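Cell surface protein (Faecalibacterium prausnitzii A2-165, PDB 4GT6) is of unknown function but, as an extracellular leucine-rich repeat protein of the BspA type, probably binds other proteins through its repeat region. Local coordinates at residues F284-F295 and S305-I316. Sequence-based numbering, arbitrary orientation.
Sequences FMNCPALQDIEF and SVFAGCISLKSI
With CG anti to the carbonyl carbon in both residues (chi1 near -60°), Phe284 and Phe307 point the same way and lie side by side in the interior of successive coils of the BspA-type leucine-rich repeat solenoid. Their planes are nearly parallel but slid apart, centroids 5.4 Å from each other, and the rings barely overlap. The closest atoms of the pair, CD2 of Phe284 and CE1 of Phe307, are 3.6 Å apart. Phe261 stacks on Phe284 and Phe330 meets Phe307, continuing the row along the solenoid. From the opposite direction CD1 of Ile293 reaches CE1 of Phe307 at 3.7 Å, and also packs on CD1 of Leu313 and CD1 of Ile316. Phe295 meets Phe307 rim to rim, planes at 82°, while Ile293, two residues before it, lays CG2 over the centre of one face of the Phe295 ring. An alanine in place of Phe307 would probably open a gap between Phe284, Ile293 and Phe295, with the ring that links the two phenylalanines lost. Beside these apolar side chains, backbone bonds join the loops: Phe284 N donates to Val306 O, and Asn286 N to Ala308 O at 2.7 Å, almost straight at 171°. From Cys287 to Lys314 water molecules bridge the two backbones. One donates to the carbonyls of Cys287 and Leu290 and accepts from Ser312 N; a second joins Gln291 O to Lys314 N. Strand 292-294 pairs in parallel with strand 269-271 of the preceding coil, and Glu294 forms a salt bridge with Lys271. At the turn Ser312 OG donates to Pro288 O, modelled at 2.5 Å, a length short enough to be doubtful; next to it CB of Pro288 rests on CG1 of Ile311 at 3.8 Å.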
ATOM      1  N   PHE A 284      -7.102  -3.551  14.279  1.00 13.66           N
ATOM      2  CA  PHE A 284      -8.538  -3.849  14.125  1.00 14.04           C
ATOM      3  C   PHE A 284      -9.327  -2.587  13.797  1.00 20.12           C
ATOM      4  O   PHE A 284     -10.532  -2.526  14.051  1.00 20.73           O
ATOM      5  CB  PHE A 284      -9.090  -4.488  15.418  1.00 16.29           C
ATOM      6  CG  PHE A 284      -8.467  -5.825  15.735  1.00 16.41           C
ATOM      7  CD1 PHE A 284      -9.003  -6.999  15.219  1.00 18.19           C
ATOM      8  CD2 PHE A 284      -7.343  -5.910  16.546  1.00 17.11           C
ATOM      9  CE1 PHE A 284      -8.424  -8.237  15.518  1.00 18.82           C
ATOM     10  CE2 PHE A 284      -6.752  -7.143  16.825  1.00 20.26           C
ATOM     11  CZ  PHE A 284      -7.293  -8.299  16.303  1.00 18.17           C
HETATM   12  N   MSE A 285      -8.692  -1.617  13.165  1.00 17.19           N
HETATM   13  CA  MSE A 285      -9.403  -0.380  12.912  1.00 17.69           C
HETATM   14  C   MSE A 285     -10.521  -0.524  11.852  1.00 21.68           C
HETATM   15  O   MSE A 285     -10.408  -1.309  10.910  1.00 21.76           O
HETATM   16  CB  MSE A 285      -8.459   0.775  12.609  1.00 21.27           C
HETATM   17  CG  MSE A 285      -7.836   0.785  11.266  1.00 27.83           C
HETATM   18 SE   MSE A 285      -6.841   2.494  11.116  0.75 36.15          SE
HETATM   19  CE  MSE A 285      -8.205   3.820  11.400  1.00 33.40           C
ATOM     20  N   ASN A 286     -11.637   0.180  12.091  1.00 20.08           N
ATOM     21  CA  ASN A 286     -12.824   0.194  11.231  1.00 20.53           C
ATOM     22  C   ASN A 286     -13.423  -1.213  11.036  1.00 24.60           C
ATOM     23  O   ASN A 286     -13.802  -1.564   9.918  1.00 26.25           O
ATOM     24  CB  ASN A 286     -12.503   0.854   9.882  1.00 22.76           C
ATOM     25  CG  ASN A 286     -12.108   2.297  10.050  1.00 34.36           C
ATOM     26  OD1 ASN A 286     -12.724   3.039  10.810  1.00 28.72           O
ATOM     27  ND2 ASN A 286     -11.053   2.713   9.385  1.00 25.16           N
ATOM     28  N   CYS A 287     -13.510  -2.013  12.125  1.00 19.90           N
ATOM     29  CA  CYS A 287     -14.193  -3.320  12.116  1.00 19.39           C
ATOM     30  C   CYS A 287     -15.580  -3.048  12.691  1.00 24.32           C
ATOM     31  O   CYS A 287     -15.712  -3.010  13.915  1.00 23.62           O
ATOM     32  CB  CYS A 287     -13.417  -4.350  12.932  1.00 18.53           C
ATOM     33  SG  CYS A 287     -11.928  -4.949  12.099  1.00 20.74           S
ATOM     34  N   PRO A 288     -16.609  -2.780  11.848  1.00 21.93           N
ATOM     35  CA  PRO A 288     -17.899  -2.308  12.390  1.00 22.61           C
ATOM     36  C   PRO A 288     -18.788  -3.372  13.030  1.00 25.88           C
ATOM     37  O   PRO A 288     -19.795  -2.998  13.620  1.00 25.46           O
ATOM     38  CB  PRO A 288     -18.596  -1.691  11.169  1.00 25.07           C
ATOM     39  CG  PRO A 288     -17.997  -2.346  10.017  1.00 29.55           C
ATOM     40  CD  PRO A 288     -16.601  -2.729  10.371  1.00 24.20           C
ATOM     41  N   ALA A 289     -18.455  -4.670  12.894  1.00 21.68           N
ATOM     42  CA  ALA A 289     -19.253  -5.733  13.511  1.00 21.43           C
ATOM     43  C   ALA A 289     -18.549  -6.316  14.742  1.00 23.00           C
ATOM     44  O   ALA A 289     -19.138  -7.149  15.432  1.00 22.59           O
ATOM     45  CB  ALA A 289     -19.533  -6.837  12.505  1.00 22.61           C
ATOM     46  N   LEU A 290     -17.326  -5.855  15.043  1.00 19.09           N
ATOM     47  CA  LEU A 290     -16.507  -6.393  16.135  1.00 18.18           C
ATOM     48  C   LEU A 290     -17.123  -6.067  17.488  1.00 23.14           C
ATOM     49  O   LEU A 290     -17.274  -4.896  17.846  1.00 22.45           O
ATOM     50  CB  LEU A 290     -15.044  -5.921  16.030  1.00 17.53           C
ATOM     51  CG  LEU A 290     -14.028  -6.581  16.987  1.00 20.79           C
ATOM     52  CD1 LEU A 290     -13.965  -8.120  16.784  1.00 20.46           C
ATOM     53  CD2 LEU A 290     -12.638  -5.969  16.811  1.00 21.35           C
ATOM     54  N   GLN A 291     -17.480  -7.129  18.240  1.00 20.45           N
ATOM     55  CA  GLN A 291     -18.108  -6.957  19.550  0.50 21.17           C
ATOM     56  C   GLN A 291     -17.339  -7.613  20.684  1.00 25.43           C
ATOM     57  O   GLN A 291     -17.434  -7.140  21.817  1.00 26.30           O
ATOM     58  CB  GLN A 291     -19.530  -7.520  19.535  0.50 23.21           C
ATOM     59  CG  GLN A 291     -20.541  -6.618  18.852  0.50 35.19           C
ATOM     60  CD  GLN A 291     -21.946  -7.094  19.117  0.50 55.74           C
ATOM     61  OE1 GLN A 291     -22.567  -7.764  18.284  0.50 50.61           O
ATOM     62  NE2 GLN A 291     -22.470  -6.778  20.294  0.50 52.65           N
ATOM     63  N   ASP A 292     -16.640  -8.728  20.413  1.00 20.84           N
ATOM     64  CA  ASP A 292     -15.929  -9.438  21.481  1.00 20.63           C
ATOM     65  C   ASP A 292     -14.478  -9.652  21.141  1.00 23.54           C
ATOM     66  O   ASP A 292     -14.151 -10.083  20.034  1.00 22.09           O
ATOM     67  CB  ASP A 292     -16.600 -10.802  21.729  1.00 22.92           C
ATOM     68  CG  ASP A 292     -18.037 -10.692  22.203  1.00 40.16           C
ATOM     69  OD1 ASP A 292     -18.263 -10.093  23.272  1.00 43.31           O
ATOM     70  OD2 ASP A 292     -18.928 -11.230  21.521  1.00 47.76           O
ATOM     71  N   ILE A 293     -13.607  -9.296  22.082  1.00 21.83           N
ATOM     72  CA  ILE A 293     -12.162  -9.453  21.939  1.00 21.70           C
ATOM     73  C   ILE A 293     -11.622 -10.142  23.188  1.00 24.93           C
ATOM     74  O   ILE A 293     -11.862  -9.656  24.291  1.00 25.21           O
ATOM     75  CB  ILE A 293     -11.437  -8.085  21.709  1.00 26.08           C
ATOM     76  CG1 ILE A 293     -11.952  -7.373  20.452  1.00 27.92           C
ATOM     77  CG2 ILE A 293      -9.893  -8.284  21.629  1.00 26.19           C
ATOM     78  CD1 ILE A 293     -12.439  -6.016  20.724  1.00 40.13           C
ATOM     79  N   GLU A 294     -10.917 -11.269  23.010  1.00 20.73           N
ATOM     80  CA  GLU A 294     -10.225 -11.986  24.081  1.00 20.72           C
ATOM     81  C   GLU A 294      -8.740 -11.742  23.834  1.00 23.25           C
ATOM     82  O   GLU A 294      -8.203 -12.147  22.802  1.00 21.87           O
ATOM     83  CB  GLU A 294     -10.590 -13.475  24.070  1.00 22.71           C
ATOM     84  CG  GLU A 294      -9.990 -14.274  25.219  1.00 34.20           C
ATOM     85  CD  GLU A 294     -10.498 -15.696  25.367  1.00 56.73           C
ATOM     86  OE1 GLU A 294     -11.677 -15.954  25.028  1.00 46.33           O
ATOM     87  OE2 GLU A 294      -9.721 -16.549  25.855  1.00 60.18           O
ATOM     88  N   PHE A 295      -8.102 -11.009  24.740  1.00 19.30           N
ATOM     89  CA  PHE A 295      -6.718 -10.622  24.601  1.00 17.69           C
ATOM     90  C   PHE A 295      -5.752 -11.663  25.087  1.00 20.71           C
ATOM     91  O   PHE A 295      -6.056 -12.405  26.013  1.00 22.28           O
ATOM     92  CB  PHE A 295      -6.465  -9.350  25.436  1.00 19.50           C
ATOM     93  CG  PHE A 295      -7.139  -8.112  24.901  1.00 20.71           C
ATOM     94  CD1 PHE A 295      -6.558  -7.375  23.875  1.00 23.13           C
ATOM     95  CD2 PHE A 295      -8.358  -7.685  25.422  1.00 23.87           C
ATOM     96  CE1 PHE A 295      -7.186  -6.225  23.374  1.00 23.85           C
ATOM     97  CE2 PHE A 295      -8.973  -6.521  24.940  1.00 25.91           C
ATOM     98  CZ  PHE A 295      -8.376  -5.792  23.932  1.00 23.37           C
ATOM     99  N   SER A 305      -4.623   3.712  17.275  1.00 18.09           N
ATOM    100  CA  SER A 305      -5.821   3.408  16.471  1.00 18.64           C
ATOM    101  C   SER A 305      -6.194   1.913  16.450  1.00 19.72           C
ATOM    102  O   SER A 305      -6.886   1.491  15.519  1.00 19.76           O
ATOM    103  CB  SER A 305      -5.616   3.863  15.022  1.00 22.56           C
ATOM    104  OG  SER A 305      -5.291   5.236  14.899  1.00 23.31           O
ATOM    105  N   VAL A 306      -5.781   1.129  17.464  1.00 14.62           N
ATOM    106  CA  VAL A 306      -5.978  -0.343  17.439  1.00 14.53           C
ATOM    107  C   VAL A 306      -7.467  -0.736  17.188  1.00 16.88           C
ATOM    108  O   VAL A 306      -7.712  -1.623  16.374  1.00 16.42           O
ATOM    109  CB  VAL A 306      -5.361  -1.085  18.658  1.00 18.45           C
ATOM    110  CG1 VAL A 306      -5.911  -0.582  19.997  1.00 18.32           C
ATOM    111  CG2 VAL A 306      -5.486  -2.614  18.516  1.00 17.99           C
ATOM    112  N   PHE A 307      -8.421  -0.079  17.850  1.00 16.37           N
ATOM    113  CA  PHE A 307      -9.854  -0.336  17.684  1.00 17.47           C
ATOM    114  C   PHE A 307     -10.592   0.918  17.234  1.00 21.79           C
ATOM    115  O   PHE A 307     -11.798   1.019  17.433  1.00 22.06           O
ATOM    116  CB  PHE A 307     -10.466  -0.883  18.992  1.00 19.45           C
ATOM    117  CG  PHE A 307      -9.848  -2.191  19.418  1.00 19.11           C
ATOM    118  CD1 PHE A 307     -10.068  -3.357  18.685  1.00 20.02           C
ATOM    119  CD2 PHE A 307      -9.065  -2.268  20.566  1.00 19.99           C
ATOM    120  CE1 PHE A 307      -9.473  -4.567  19.067  1.00 20.20           C
ATOM    121  CE2 PHE A 307      -8.471  -3.476  20.947  1.00 21.69           C
ATOM    122  CZ  PHE A 307      -8.675  -4.616  20.195  1.00 19.79           C
ATOM    123  N   ALA A 308      -9.897   1.857  16.584  1.00 19.18           N
ATOM    124  CA  ALA A 308     -10.546   3.064  16.084  1.00 20.13           C
ATOM    125  C   ALA A 308     -11.667   2.679  15.087  1.00 26.31           C
ATOM    126  O   ALA A 308     -11.466   1.783  14.254  1.00 24.44           O
ATOM    127  CB  ALA A 308      -9.512   3.979  15.417  1.00 21.04           C
ATOM    128  N   GLY A 309     -12.842   3.292  15.239  1.00 24.18           N
ATOM    129  CA  GLY A 309     -13.986   3.046  14.357  1.00 24.75           C
ATOM    130  C   GLY A 309     -14.691   1.711  14.560  1.00 27.17           C
ATOM    131  O   GLY A 309     -15.447   1.263  13.686  1.00 27.34           O
ATOM    132  N   CYS A 310     -14.456   1.060  15.706  1.00 20.81           N
ATOM    133  CA  CYS A 310     -15.141  -0.198  15.999  1.00 20.54           C
ATOM    134  C   CYS A 310     -16.474   0.160  16.668  1.00 24.60           C
ATOM    135  O   CYS A 310     -16.636   0.120  17.888  1.00 22.85           O
ATOM    136  CB  CYS A 310     -14.275  -1.134  16.831  1.00 20.69           C
ATOM    137  SG  CYS A 310     -12.902  -1.859  15.885  1.00 23.89           S
ATOM    138  N   ILE A 311     -17.433   0.500  15.808  1.00 23.13           N
ATOM    139  CA  ILE A 311     -18.738   1.063  16.158  1.00 25.43           C
ATOM    140  C   ILE A 311     -19.741   0.056  16.791  1.00 31.83           C
ATOM    141  O   ILE A 311     -20.791   0.506  17.237  1.00 33.92           O
ATOM    142  CB  ILE A 311     -19.349   1.824  14.934  1.00 29.29           C
ATOM    143  CG1 ILE A 311     -19.600   0.905  13.706  1.00 29.38           C
ATOM    144  CG2 ILE A 311     -18.467   3.029  14.558  1.00 29.98           C
ATOM    145  CD1 ILE A 311     -20.680   1.429  12.708  1.00 36.19           C
ATOM    146  N   SER A 312     -19.421  -1.250  16.882  1.00 28.15           N
ATOM    147  CA  SER A 312     -20.300  -2.248  17.533  1.00 28.25           C
ATOM    148  C   SER A 312     -19.755  -2.661  18.896  1.00 30.60           C
ATOM    149  O   SER A 312     -20.415  -3.396  19.632  1.00 32.01           O
ATOM    150  CB  SER A 312     -20.468  -3.491  16.665  1.00 27.85           C
ATOM    151  OG  SER A 312     -21.320  -3.188  15.584  1.00 34.41           O
ATOM    152  N   LEU A 313     -18.563  -2.187  19.241  1.00 25.71           N
ATOM    153  CA  LEU A 313     -17.934  -2.510  20.509  1.00 25.71           C
ATOM    154  C   LEU A 313     -18.712  -1.871  21.653  1.00 27.65           C
ATOM    155  O   LEU A 313     -18.831  -0.653  21.681  1.00 27.94           O
ATOM    156  CB  LEU A 313     -16.495  -2.001  20.482  1.00 26.21           C
ATOM    157  CG  LEU A 313     -15.505  -2.689  21.381  1.00 32.36           C
ATOM    158  CD1 LEU A 313     -15.575  -4.228  21.205  1.00 32.71           C
ATOM    159  CD2 LEU A 313     -14.082  -2.192  21.060  1.00 33.54           C
ATOM    160  N   LYS A 314     -19.275  -2.677  22.558  1.00 23.57           N
ATOM    161  CA  LYS A 314     -20.076  -2.144  23.682  1.00 24.94           C
ATOM    162  C   LYS A 314     -19.344  -2.209  25.031  1.00 30.24           C
ATOM    163  O   LYS A 314     -19.560  -1.356  25.892  1.00 28.96           O
ATOM    164  CB  LYS A 314     -21.395  -2.917  23.813  1.00 28.18           C
ATOM    165  CG  LYS A 314     -22.496  -2.429  22.877  1.00 41.82           C
ATOM    166  CD  LYS A 314     -23.841  -3.102  23.168  1.00 54.33           C
ATOM    167  CE  LYS A 314     -24.576  -2.503  24.351  1.00 68.40           C
ATOM    168  NZ  LYS A 314     -25.792  -3.282  24.706  1.00 78.61           N
ATOM    169  N   SER A 315     -18.562  -3.275  25.238  1.00 28.28           N
ATOM    170  CA  SER A 315     -17.844  -3.536  26.478  1.00 29.28           C
ATOM    171  C   SER A 315     -16.492  -4.141  26.152  1.00 33.90           C
ATOM    172  O   SER A 315     -16.386  -4.934  25.207  1.00 34.82           O
ATOM    173  CB  SER A 315     -18.656  -4.487  27.355  1.00 34.38           C
ATOM    174  OG  SER A 315     -18.002  -4.777  28.578  1.00 45.71           O
ATOM    175  N   ILE A 316     -15.453  -3.738  26.887  1.00 28.23           N
ATOM    176  CA  ILE A 316     -14.112  -4.279  26.666  1.00 27.28           C
ATOM    177  C   ILE A 316     -13.358  -4.302  28.003  1.00 29.34           C
ATOM    178  O   ILE A 316     -13.470  -3.372  28.805  1.00 27.22           O
ATOM    179  CB  ILE A 316     -13.336  -3.546  25.524  1.00 30.40           C
ATOM    180  CG1 ILE A 316     -12.035  -4.300  25.130  1.00 30.89           C
ATOM    181  CG2 ILE A 316     -13.084  -2.067  25.818  1.00 31.49           C
ATOM    182  CD1 ILE A 316     -11.528  -4.013  23.752  1.00 37.63           C
TER
HETATM  183  O   HOH W   1     -15.879   2.377  11.353  1.00 39.64           O
HETATM  184  O   HOH W   2     -17.212  -2.776  16.149  1.00 20.23           O
HETATM  185  O   HOH W   3     -19.129  -5.388  22.977  1.00 29.32           O